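PDB 1U0L: probable GTPase engC from Thermotoga maritima, which probably assists late maturation of the 30S ribosomal subunit as a circularly permuted, zinc-binding GTPase that hydrolyses GTP slowly. Local coordinates for residues A[25-30]-A[55-60]; A[93-98]-A[130-135]; A[162-167]-A[187-192]; A[254-257]-A[262-265]. One frame throughout, in Å; residues are numbered along the deposited sequence.

How the contacts relate
From the N terminus, the four contacts follow one another in series; none nests in or crosses another. Contact 1 closes a span of 24 residues and joins two strands of the N-terminal OB-fold across its interior. Contact 2 lies in the GTPase domain and closes a loop of 31 residues, bringing the segment after strand 87-92 to the start of helix 130-143. Contact 3, in the same domain, closes a span of 19 residues and pairs helix 160-167 with the end of helix 182-189, which follows the P-loop. Contact 4 closes a short loop of four residues around a zinc ion. Its centre lies about 50 Å from that of contact 1.

Contact 1 (A[25-30]-A[55-60]); sequences VEDEET and VEYTPD
V25 and Y57 make the main apolar meeting. The methyl CG2 of V25 sits over one face of the Y57 ring, 4.0 Å from the ring centroid, a CH-pi contact displaced toward the rim, where CE2 is the nearest ring atom at 3.8 Å. With chi1 at 66°, CG of Y57 is tucked between its own N and C, and the ring swings across to strand 22-27. The other branch of V25 is used as well: CG1 lies 4.4 Å from CG2 of V55, a looser touch. Branched valines suit such a place, each offering two methyls and no polar atom. Tyrosine suits it too, with a flat ring for V25 and a hydroxyl for D27.

Strands 22-27 and 54-58 are not neighbours in their sheet. Their short segments cross at 85°, with axes 8.9 Å apart, and they face each other through the interior of the OB-fold, a five-stranded barrel with the strand order 1-2-3-5-4. I67 and C36 from other strands of the barrel pack against V25 here, and C36 touches Y57 too.

At the far end of the ring, Y57 OH gives a weak hydrogen bond of 3.3 Å to OD1 of D27, the carboxylate plane standing 79° from the ring plane. R11 is the stronger partner of that oxygen, through a salt bridge. OD2 turns back to its own segment and receives a weak bond of 3.2 Å from N of T30, in the loop after the strand. An aspartate fits because its two oxygens serve Y57, R11 and T30 at once.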
loop_
_atom_site.group_PDB
_atom_site.type_symbol
_atom_site.label_atom_id
_atom_site.label_comp_id
_atom_site.label_asym_id
_atom_site.label_seq_id
_atom_site.Cartn_x
_atom_site.Cartn_y
_atom_site.Cartn_z
ATOM N N VAL A 25 -6.650 -2.407 21.629
ATOM C CA VAL A 25 -7.520 -1.570 20.803
ATOM C C VAL A 25 -7.402 -0.114 21.208
ATOM O O VAL A 25 -6.983 0.201 22.312
ATOM C CB VAL A 25 -9.028 -1.980 20.901
ATOM C CG1 VAL A 25 -9.155 -3.412 21.399
ATOM C CG2 VAL A 25 -9.787 -1.012 21.795
ATOM N N GLU A 26 -7.774 0.771 20.300
ATOM C CA GLU A 26 -7.741 2.198 20.571
ATOM C C GLU A 26 -9.172 2.684 20.461
ATOM O O GLU A 26 -9.892 2.282 19.551
ATOM C CB GLU A 26 -6.874 2.912 19.548
ATOM C CG GLU A 26 -6.844 4.408 19.730
ATOM C CD GLU A 26 -5.855 5.075 18.801
ATOM O OE1 GLU A 26 -4.720 4.559 18.692
ATOM O OE2 GLU A 26 -6.208 6.111 18.196
ATOM N N ASP A 27 -9.585 3.544 21.384
ATOM C CA ASP A 27 -10.957 4.051 21.386
ATOM C C ASP A 27 -11.225 5.053 20.258
ATOM O O ASP A 27 -10.587 6.099 20.170
ATOM C CB ASP A 27 -11.270 4.677 22.749
ATOM C CG ASP A 27 -12.722 5.068 22.895
ATOM O OD1 ASP A 27 -13.584 4.168 22.861
ATOM O OD2 ASP A 27 -12.999 6.278 23.047
ATOM N N GLU A 28 -12.181 4.713 19.401
ATOM C CA GLU A 28 -12.552 5.552 18.268
ATOM C C GLU A 28 -12.966 6.958 18.687
ATOM O O GLU A 28 -12.666 7.930 17.994
ATOM C CB GLU A 28 -13.695 4.895 17.490
ATOM C CG GLU A 28 -14.234 5.722 16.334
ATOM C CD GLU A 28 -15.366 5.022 15.602
ATOM O OE1 GLU A 28 -15.118 3.956 14.994
ATOM O OE2 GLU A 28 -16.505 5.535 15.639
ATOM N N GLU A 29 -13.672 7.057 19.811
ATOM C CA GLU A 29 -14.130 8.346 20.319
ATOM C C GLU A 29 -12.897 9.188 20.629
ATOM O O GLU A 29 -12.307 9.794 19.736
ATOM C CB GLU A 29 -14.961 8.147 21.593
ATOM C CG GLU A 29 -15.911 9.297 21.939
ATOM C CD GLU A 29 -17.265 9.177 21.251
ATOM O OE1 GLU A 29 -17.951 8.154 21.463
ATOM O OE2 GLU A 29 -17.646 10.105 20.503
ATOM N N THR A 30 -12.514 9.215 21.899
ATOM C CA THR A 30 -11.342 9.959 22.350
ATOM C C THR A 30 -10.688 9.055 23.381
ATOM O O THR A 30 -10.607 9.381 24.566
ATOM C CB THR A 30 -11.731 11.296 23.026
ATOM O OG1 THR A 30 -12.521 12.080 22.126
ATOM C CG2 THR A 30 -10.484 12.081 23.413
ATOM N N VAL A 55 -13.332 -2.560 15.713
ATOM C CA VAL A 55 -14.093 -3.404 16.638
ATOM C C VAL A 55 -14.889 -2.655 17.702
ATOM O O VAL A 55 -14.633 -1.478 17.981
ATOM C CB VAL A 55 -13.178 -4.417 17.373
ATOM C CG1 VAL A 55 -12.541 -5.376 16.360
ATOM C CG2 VAL A 55 -12.122 -3.679 18.185
ATOM N N GLU A 56 -15.866 -3.351 18.280
ATOM C CA GLU A 56 -16.695 -2.803 19.350
ATOM C C GLU A 56 -16.495 -3.716 20.555
ATOM O O GLU A 56 -16.631 -4.937 20.446
ATOM C CB GLU A 56 -18.161 -2.739 18.919
ATOM C CG GLU A 56 -18.664 -3.941 18.149
ATOM C CD GLU A 56 -20.085 -3.739 17.654
ATOM O OE1 GLU A 56 -20.979 -3.491 18.493
ATOM O OE2 GLU A 56 -20.308 -3.825 16.429
ATOM N N TYR A 57 -16.154 -3.117 21.693
ATOM C CA TYR A 57 -15.864 -3.868 22.910
ATOM C C TYR A 57 -16.552 -3.324 24.169
ATOM O O TYR A 57 -17.208 -2.281 24.130
ATOM C CB TYR A 57 -14.352 -3.852 23.135
ATOM C CG TYR A 57 -13.813 -2.464 23.437
ATOM C CD1 TYR A 57 -13.322 -2.146 24.703
ATOM C CD2 TYR A 57 -13.821 -1.465 22.464
ATOM C CE1 TYR A 57 -12.853 -0.869 24.994
ATOM C CE2 TYR A 57 -13.358 -0.183 22.745
ATOM C CZ TYR A 57 -12.873 0.111 24.013
ATOM O OH TYR A 57 -12.414 1.385 24.296
ATOM N N THR A 58 -16.382 -4.040 25.283
ATOM C CA THR A 58 -16.953 -3.649 26.574
ATOM C C THR A 58 -15.833 -3.079 27.444
ATOM O O THR A 58 -14.873 -3.775 27.771
ATOM C CB THR A 58 -17.579 -4.847 27.307
ATOM O OG1 THR A 58 -18.641 -5.393 26.512
ATOM C CG2 THR A 58 -18.125 -4.411 28.660
ATOM N N PRO A 59 -15.950 -1.804 27.834
ATOM C CA PRO A 59 -14.958 -1.107 28.659
ATOM C C PRO A 59 -14.924 -1.416 30.152
ATOM O O PRO A 59 -15.099 -0.505 30.962
ATOM C CB PRO A 59 -15.280 0.372 28.417
ATOM C CG PRO A 59 -16.081 0.374 27.132
ATOM C CD PRO A 59 -16.924 -0.848 27.289
ATOM N N ASP A 60 -14.700 -2.670 30.538
ATOM C CA ASP A 60 -14.634 -2.977 31.966
ATOM C C ASP A 60 -13.335 -2.377 32.507
ATOM O O ASP A 60 -12.415 -3.100 32.896
ATOM C CB ASP A 60 -14.673 -4.492 32.221
ATOM C CG ASP A 60 -13.496 -5.229 31.608
ATOM O OD1 ASP A 60 -13.450 -5.352 30.368
ATOM O OD2 ASP A 60 -12.615 -5.689 32.368
#

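Contact 2 (A[93-98]-A[130-135]); sequences TVKMPE and EDDLRK
V94 lays its CG2 methyl against the first turn of helix 130-143, 4.1 Å from CB of D132, while its CB comes 4.3 Å from CB of K135. V136 and L139 on the same helix also touch V94, and a short branched apolar side chain suits a place between these four residues.

Beside this apolar patch, D132 joins two lysines. K95 NZ reaches D132 OD2 at 3.2 Å, meeting it on the syn side, 19° out of the carboxylate plane. The K95 chain runs extended, bends only at its end (chi4 69°), and passes its CD along the same oxygen. K135, three residues further along the helix, puts NZ 2.7 Å from D132 OD1, which accepts through its anti lone pair. OD2 also accepts the backbone N-H of D129. Two lysines on one carboxylate would be expected to favour its charged form. Exchanging D132 for a leucine would probably leave K95 and K135 without their shared counter-charge and the D129 N-H without its acceptor.

The contact ties the loop after strand 87-92 to the start of helix 130-143, just beyond N123 to D126, the NKxD guanine-specificity motif of P-loop GTPases, inferred here to bind GTP.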
loop_
_atom_site.group_PDB
_atom_site.type_symbol
_atom_site.label_atom_id
_atom_site.label_comp_id
_atom_site.label_asym_id
_atom_site.label_seq_id
_atom_site.Cartn_x
_atom_site.Cartn_y
_atom_site.Cartn_z
ATOM N N THR A 93 13.136 5.357 -5.836
ATOM C CA THR A 93 14.482 5.902 -5.891
ATOM C C THR A 93 15.082 5.765 -7.289
ATOM O O THR A 93 15.088 4.666 -7.847
ATOM C CB THR A 93 15.328 5.126 -4.862
ATOM O OG1 THR A 93 15.531 5.935 -3.700
ATOM C CG2 THR A 93 16.620 4.669 -5.445
ATOM N N VAL A 94 15.582 6.852 -7.873
ATOM C CA VAL A 94 16.183 6.713 -9.210
ATOM C C VAL A 94 17.650 6.337 -9.099
ATOM O O VAL A 94 18.153 5.499 -9.856
ATOM C CB VAL A 94 16.098 8.008 -10.097
ATOM C CG1 VAL A 94 14.723 8.620 -9.994
ATOM C CG2 VAL A 94 17.184 8.997 -9.722
ATOM N N LYS A 95 18.319 6.963 -8.138
ATOM C CA LYS A 95 19.738 6.758 -7.889
ATOM C C LYS A 95 19.830 5.766 -6.745
ATOM O O LYS A 95 18.944 4.950 -6.575
ATOM C CB LYS A 95 20.369 8.101 -7.500
ATOM C CG LYS A 95 21.864 8.276 -7.703
ATOM C CD LYS A 95 22.243 9.658 -7.160
ATOM C CE LYS A 95 23.731 9.948 -7.179
ATOM N NZ LYS A 95 24.284 10.104 -8.555
ATOM N N MET A 96 20.892 5.856 -5.953
ATOM C CA MET A 96 21.103 4.944 -4.839
ATOM C C MET A 96 20.293 3.652 -4.928
ATOM O O MET A 96 20.622 2.800 -5.747
ATOM C CB MET A 96 20.875 5.663 -3.516
ATOM C CG MET A 96 22.067 6.495 -3.089
ATOM S SD MET A 96 23.626 5.599 -3.273
ATOM C CE MET A 96 24.308 6.465 -4.726
ATOM N N PRO A 97 19.230 3.473 -4.119
ATOM C CA PRO A 97 18.659 2.093 -4.430
ATOM C C PRO A 97 18.291 1.691 -5.865
ATOM O O PRO A 97 18.151 0.505 -6.140
ATOM C CB PRO A 97 17.461 2.056 -3.496
ATOM C CG PRO A 97 17.998 2.792 -2.289
ATOM C CD PRO A 97 18.762 3.981 -2.892
ATOM N N GLU A 98 18.146 2.645 -6.780
ATOM C CA GLU A 98 17.809 2.329 -8.178
ATOM C C GLU A 98 16.563 1.469 -8.326
ATOM O O GLU A 98 16.631 0.246 -8.212
ATOM C CB GLU A 98 18.959 1.614 -8.860
ATOM C CG GLU A 98 19.842 2.504 -9.689
ATOM C CD GLU A 98 20.157 1.881 -11.034
ATOM O OE1 GLU A 98 21.146 2.295 -11.673
ATOM O OE2 GLU A 98 19.405 0.978 -11.463
ATOM N N GLU A 130 22.126 16.444 -12.448
ATOM C CA GLU A 130 21.346 16.648 -13.661
ATOM C C GLU A 130 20.884 15.398 -14.404
ATOM O O GLU A 130 19.765 15.361 -14.913
ATOM C CB GLU A 130 22.092 17.573 -14.618
ATOM C CG GLU A 130 21.955 19.034 -14.236
ATOM C CD GLU A 130 20.498 19.443 -13.983
ATOM O OE1 GLU A 130 19.627 19.170 -14.843
ATOM O OE2 GLU A 130 20.229 20.047 -12.919
ATOM N N ASP A 131 21.730 14.378 -14.473
ATOM C CA ASP A 131 21.350 13.157 -15.163
ATOM C C ASP A 131 20.253 12.465 -14.373
ATOM O O ASP A 131 19.286 11.946 -14.945
ATOM C CB ASP A 131 22.553 12.222 -15.316
ATOM C CG ASP A 131 23.639 12.811 -16.196
ATOM O OD1 ASP A 131 23.323 13.206 -17.335
ATOM O OD2 ASP A 131 24.807 12.881 -15.750
ATOM N N ASP A 132 20.400 12.467 -13.051
ATOM C CA ASP A 132 19.414 11.831 -12.189
ATOM C C ASP A 132 18.073 12.517 -12.360
ATOM O O ASP A 132 17.036 11.864 -12.518
ATOM C CB ASP A 132 19.848 11.923 -10.732
ATOM C CG ASP A 132 21.224 11.351 -10.504
ATOM O OD1 ASP A 132 21.544 10.302 -11.108
ATOM O OD2 ASP A 132 21.977 11.951 -9.706
ATOM N N LEU A 133 18.100 13.844 -12.325
ATOM C CA LEU A 133 16.889 14.617 -12.487
ATOM C C LEU A 133 16.193 14.295 -13.787
ATOM O O LEU A 133 14.971 14.333 -13.873
ATOM C CB LEU A 133 17.207 16.100 -12.409
ATOM C CG LEU A 133 17.532 16.513 -10.979
ATOM C CD1 LEU A 133 17.640 17.998 -10.948
ATOM C CD2 LEU A 133 16.449 16.045 -9.999
ATOM N N ARG A 134 16.974 13.968 -14.803
ATOM C CA ARG A 134 16.405 13.628 -16.088
ATOM C C ARG A 134 15.598 12.337 -15.913
ATOM O O ARG A 134 14.475 12.213 -16.418
ATOM C CB ARG A 134 17.518 13.439 -17.111
ATOM C CG ARG A 134 17.037 13.508 -18.542
ATOM C CD ARG A 134 18.167 13.205 -19.490
ATOM N NE ARG A 134 19.331 13.999 -19.138
ATOM C CZ ARG A 134 20.577 13.639 -19.412
ATOM N NH1 ARG A 134 20.797 12.492 -20.047
ATOM N NH2 ARG A 134 21.592 14.416 -19.032
ATOM N N LYS A 135 16.173 11.380 -15.184
ATOM C CA LYS A 135 15.503 10.116 -14.928
ATOM C C LYS A 135 14.233 10.377 -14.114
ATOM O O LYS A 135 13.234 9.657 -14.243
ATOM C CB LYS A 135 16.432 9.158 -14.186
ATOM C CG LYS A 135 17.403 8.430 -15.101
ATOM C CD LYS A 135 18.851 8.863 -14.872
ATOM C CE LYS A 135 19.403 8.351 -13.524
ATOM N NZ LYS A 135 20.820 8.770 -13.246
#

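Contact 3 (A[162-167]-A[187-192]); sequences ELKEYL and NAINPG
K164 runs alongside I189 and its flat carbonyl group, the end of the lysine chain coming close to I189 O. NZ, at 3.6 Å from that oxygen, makes no bond to it; its salt-bridge partner is E161. The N190 carboxamide turns back on the same carbonyl, ND2 giving I189 O a 2.7 Å bond whose donor is tilted 29° from the carbonyl plane. The outside aromatic is F221, which touches K164, L167 and I189.

I189 is the apolar centre of the contact. It and K164 lie antiparallel, CG of K164 3.5 Å from CG2 of I189, so the lysine serves by its methylenes here and by its charge farther out. I189 holds CG1 anti to the carbonyl carbon (chi1 -55°), and from there CD1 meets the leucines crosswise, 3.6 Å from CD1 of L167 and 4.0 Å from CD2 of L163. With a serine in place of K164, I189 CG2 is likely to lose cover on one side and E161 its ion-pair mate.

Helix 182-189 follows the P-loop, and helix 160-167 precedes the strand leading into it. Contact between the latter and the C-terminal end of the former is consistent with the neighbouring last and first helices of a Ras-like GTPase domain, joined here in permuted order.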
loop_
_atom_site.group_PDB
_atom_site.type_symbol
_atom_site.label_atom_id
_atom_site.label_comp_id
_atom_site.label_asym_id
_atom_site.label_seq_id
_atom_site.Cartn_x
_atom_site.Cartn_y
_atom_site.Cartn_z
ATOM N N GLU A 162 3.860 18.417 2.047
ATOM C CA GLU A 162 2.897 18.084 1.014
ATOM C C GLU A 162 2.471 16.635 1.177
ATOM O O GLU A 162 1.340 16.288 0.876
ATOM C CB GLU A 162 3.486 18.247 -0.390
ATOM C CG GLU A 162 2.478 17.905 -1.489
ATOM C CD GLU A 162 3.077 17.823 -2.891
ATOM O OE1 GLU A 162 3.970 18.633 -3.226
ATOM O OE2 GLU A 162 2.634 16.951 -3.679
ATOM N N LEU A 163 3.383 15.784 1.635
ATOM C CA LEU A 163 3.067 14.374 1.798
ATOM C C LEU A 163 2.205 14.154 3.030
ATOM O O LEU A 163 1.401 13.221 3.077
ATOM C CB LEU A 163 4.345 13.538 1.895
ATOM C CG LEU A 163 4.151 12.026 2.101
ATOM C CD1 LEU A 163 3.452 11.437 0.879
ATOM C CD2 LEU A 163 5.489 11.343 2.348
ATOM N N LYS A 164 2.379 15.006 4.034
ATOM C CA LYS A 164 1.577 14.902 5.245
ATOM C C LYS A 164 0.132 15.085 4.818
ATOM O O LYS A 164 -0.786 14.522 5.408
ATOM C CB LYS A 164 1.944 16.003 6.230
ATOM C CG LYS A 164 2.927 15.598 7.302
ATOM C CD LYS A 164 3.392 16.829 8.064
ATOM C CE LYS A 164 4.472 16.490 9.064
ATOM N NZ LYS A 164 5.151 17.731 9.520
ATOM N N GLU A 165 -0.063 15.866 3.766
ATOM C CA GLU A 165 -1.402 16.114 3.285
ATOM C C GLU A 165 -2.155 14.864 2.842
ATOM O O GLU A 165 -3.369 14.827 2.962
ATOM C CB GLU A 165 -1.381 17.141 2.158
ATOM C CG GLU A 165 -2.532 18.104 2.262
ATOM C CD GLU A 165 -2.692 18.637 3.682
ATOM O OE1 GLU A 165 -1.767 19.333 4.161
ATOM O OE2 GLU A 165 -3.738 18.350 4.320
ATOM N N TYR A 166 -1.462 13.845 2.341
ATOM C CA TYR A 166 -2.154 12.629 1.910
ATOM C C TYR A 166 -2.327 11.636 3.034
ATOM O O TYR A 166 -3.237 10.812 2.998
ATOM C CB TYR A 166 -1.409 11.874 0.807
ATOM C CG TYR A 166 -1.232 12.597 -0.485
ATOM C CD1 TYR A 166 -0.224 13.539 -0.641
ATOM C CD2 TYR A 166 -2.083 12.357 -1.555
ATOM C CE1 TYR A 166 -0.073 14.232 -1.836
ATOM C CE2 TYR A 166 -1.945 13.046 -2.752
ATOM C CZ TYR A 166 -0.938 13.983 -2.881
ATOM O OH TYR A 166 -0.812 14.698 -4.037
ATOM N N LEU A 167 -1.436 11.680 4.015
ATOM C CA LEU A 167 -1.505 10.732 5.110
ATOM C C LEU A 167 -2.630 11.042 6.079
ATOM O O LEU A 167 -3.167 10.139 6.719
ATOM C CB LEU A 167 -0.167 10.698 5.840
ATOM C CG LEU A 167 1.010 10.303 4.947
ATOM C CD1 LEU A 167 2.299 10.402 5.756
ATOM C CD2 LEU A 167 0.802 8.891 4.399
ATOM N N ASN A 187 10.165 9.248 9.812
ATOM C CA ASN A 187 10.703 10.055 10.895
ATOM C C ASN A 187 10.709 11.530 10.549
ATOM O O ASN A 187 10.690 12.377 11.434
ATOM C CB ASN A 187 12.111 9.591 11.259
ATOM C CG ASN A 187 12.585 10.170 12.577
ATOM O OD1 ASN A 187 12.966 11.333 12.652
ATOM N ND2 ASN A 187 12.542 9.358 13.631
ATOM N N ALA A 188 10.737 11.833 9.259
ATOM C CA ALA A 188 10.721 13.217 8.800
ATOM C C ALA A 188 9.308 13.790 8.957
ATOM O O ALA A 188 9.131 14.987 9.217
ATOM C CB ALA A 188 11.158 13.287 7.330
ATOM N N ILE A 189 8.312 12.917 8.803
ATOM C CA ILE A 189 6.902 13.286 8.907
ATOM C C ILE A 189 6.468 13.448 10.354
ATOM O O ILE A 189 5.649 14.314 10.683
ATOM C CB ILE A 189 6.006 12.211 8.279
ATOM C CG1 ILE A 189 6.433 11.948 6.833
ATOM C CG2 ILE A 189 4.564 12.664 8.319
ATOM C CD1 ILE A 189 5.825 10.692 6.230
ATOM N N ASN A 190 7.017 12.602 11.217
ATOM C CA ASN A 190 6.695 12.629 12.637
ATOM C C ASN A 190 7.894 12.194 13.457
ATOM O O ASN A 190 8.009 11.021 13.804
ATOM C CB ASN A 190 5.548 11.666 12.934
ATOM C CG ASN A 190 4.256 12.373 13.260
ATOM O OD1 ASN A 190 3.392 11.813 13.957
ATOM N ND2 ASN A 190 4.101 13.598 12.757
ATOM N N PRO A 191 8.801 13.123 13.785
ATOM C CA PRO A 191 9.983 12.768 14.577
ATOM C C PRO A 191 9.655 11.743 15.657
ATOM O O PRO A 191 8.725 11.936 16.438
ATOM C CB PRO A 191 10.412 14.109 15.151
ATOM C CG PRO A 191 10.160 15.025 13.992
ATOM C CD PRO A 191 8.786 14.568 13.490
ATOM N N GLY A 192 10.405 10.646 15.682
ATOM C CA GLY A 192 10.161 9.608 16.669
ATOM C C GLY A 192 9.665 8.299 16.077
ATOM O O GLY A 192 10.102 7.225 16.490
#

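Contact 4 (A[254-257]-A[262-265]); sequences KQCF and NHVD. With ZN (zinc ion), chain D.
This is a metal-mediated contact: C256 and H263 share one zinc ion in the loop between helices 241-244 and 270-277, the zinc-finger part of the protein. C256 SG binds the zinc at 2.3 Å and H263 ND1 at 2.4 Å, the two bonds making an angle of about 94° at the metal. C261 and C269 complete the site, giving three cysteine sulfurs and one histidine nitrogen.

The two side chains meet chiefly through the ligand atoms. SG of C256 lies 3.4 Å from ND1 of H263, at the edge of the imidazole and close to its plane, so the ring presents its nitrogen side to the sulfur; CE1 of H263 is also 3.6 Å from SG of C256. C256 has SG beside the backbone N, anti to the carbonyl carbon (chi1 -65°), which turns the sulfur toward the metal. Cysteine and histidine suit the place because a thiolate, as a zinc-bound cysteine usually is, and an imidazole nitrogen are favoured zinc donors, and the metal supplies cohesion to a loop that has no helix or strand in these segments.

Around the site, F251 packs edge-to-face with H263, and V271 of helix 270-277 touches the imidazole. From helix 282-296, the hydroxyls of Y285 and Y288 hydrogen-bond to the carbonyl oxygens of H263 and N262, so the loop lies against two consecutive helices.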
loop_
_atom_site.group_PDB
_atom_site.type_symbol
_atom_site.label_atom_id
_atom_site.label_comp_id
_atom_site.label_asym_id
_atom_site.label_seq_id
_atom_site.Cartn_x
_atom_site.Cartn_y
_atom_site.Cartn_z
ATOM N N LYS A 254 -9.538 1.688 -23.430
ATOM C CA LYS A 254 -9.053 1.192 -24.714
ATOM C C LYS A 254 -9.938 0.026 -25.188
ATOM O O LYS A 254 -10.298 -0.852 -24.395
ATOM C CB LYS A 254 -7.600 0.724 -24.572
ATOM C CG LYS A 254 -6.631 1.346 -25.561
ATOM C CD LYS A 254 -6.323 2.812 -25.240
ATOM C CE LYS A 254 -5.565 2.960 -23.921
ATOM N NZ LYS A 254 -5.154 4.365 -23.617
ATOM N N GLN A 255 -10.293 0.026 -26.474
ATOM C CA GLN A 255 -11.133 -1.028 -27.041
ATOM C C GLN A 255 -10.353 -1.962 -27.952
ATOM O O GLN A 255 -9.635 -1.522 -28.859
ATOM C CB GLN A 255 -12.314 -0.431 -27.818
ATOM C CG GLN A 255 -13.535 -0.104 -26.966
ATOM C CD GLN A 255 -13.201 0.790 -25.790
ATOM O OE1 GLN A 255 -12.750 1.923 -25.967
ATOM N NE2 GLN A 255 -13.417 0.285 -24.579
ATOM N N CYS A 256 -10.508 -3.256 -27.696
ATOM C CA CYS A 256 -9.842 -4.302 -28.460
ATOM C C CYS A 256 -10.881 -5.170 -29.172
ATOM O O CYS A 256 -11.961 -5.434 -28.630
ATOM C CB CYS A 256 -8.997 -5.186 -27.529
ATOM S SG CYS A 256 -7.600 -4.360 -26.738
ATOM N N PHE A 257 -10.540 -5.627 -30.375
ATOM C CA PHE A 257 -11.444 -6.458 -31.156
ATOM C C PHE A 257 -12.129 -7.537 -30.327
ATOM O O PHE A 257 -13.337 -7.489 -30.127
ATOM C CB PHE A 257 -10.700 -7.127 -32.306
ATOM C CG PHE A 257 -11.584 -7.965 -33.182
ATOM C CD1 PHE A 257 -12.385 -7.374 -34.158
ATOM C CD2 PHE A 257 -11.642 -9.343 -33.013
ATOM C CE1 PHE A 257 -13.230 -8.145 -34.952
ATOM C CE2 PHE A 257 -12.483 -10.122 -33.803
ATOM C CZ PHE A 257 -13.278 -9.519 -34.773
ATOM N N ASN A 262 -6.329 -10.072 -23.920
ATOM C CA ASN A 262 -5.251 -9.920 -22.957
ATOM C C ASN A 262 -4.163 -8.944 -23.395
ATOM O O ASN A 262 -3.184 -8.724 -22.676
ATOM C CB ASN A 262 -4.647 -11.285 -22.638
ATOM C CG ASN A 262 -5.633 -12.201 -21.917
ATOM O OD1 ASN A 262 -6.304 -11.787 -20.962
ATOM N ND2 ASN A 262 -5.719 -13.452 -22.366
ATOM N N HIS A 263 -4.335 -8.364 -24.578
ATOM C CA HIS A 263 -3.399 -7.377 -25.107
ATOM C C HIS A 263 -1.998 -7.886 -25.468
ATOM O O HIS A 263 -1.093 -7.084 -25.699
ATOM C CB HIS A 263 -3.271 -6.219 -24.117
ATOM C CG HIS A 263 -4.565 -5.839 -23.467
ATOM N ND1 HIS A 263 -5.593 -5.235 -24.155
ATOM C CD2 HIS A 263 -5.010 -6.014 -22.200
ATOM C CE1 HIS A 263 -6.616 -5.052 -23.340
ATOM N NE2 HIS A 263 -6.289 -5.517 -22.147
ATOM N N VAL A 264 -1.802 -9.202 -25.515
ATOM C CA VAL A 264 -0.486 -9.735 -25.866
ATOM C C VAL A 264 -0.412 -10.054 -27.360
ATOM O O VAL A 264 0.001 -9.215 -28.151
ATOM C CB VAL A 264 -0.150 -11.024 -25.080
ATOM C CG1 VAL A 264 1.249 -11.523 -25.467
ATOM C CG2 VAL A 264 -0.232 -10.762 -23.589
ATOM N N ASP A 265 -0.829 -11.262 -27.734
ATOM C CA ASP A 265 -0.805 -11.703 -29.123
ATOM C C ASP A 265 -2.005 -11.268 -29.947
ATOM O O ASP A 265 -1.871 -10.977 -31.138
ATOM C CB ASP A 265 -0.699 -13.228 -29.211
ATOM C CG ASP A 265 0.726 -13.728 -29.033
ATOM O OD1 ASP A 265 1.661 -13.034 -29.491
ATOM O OD2 ASP A 265 0.905 -14.819 -28.453
HETATM ZN ZN ZN D . -6.151 -6.045 -26.330
#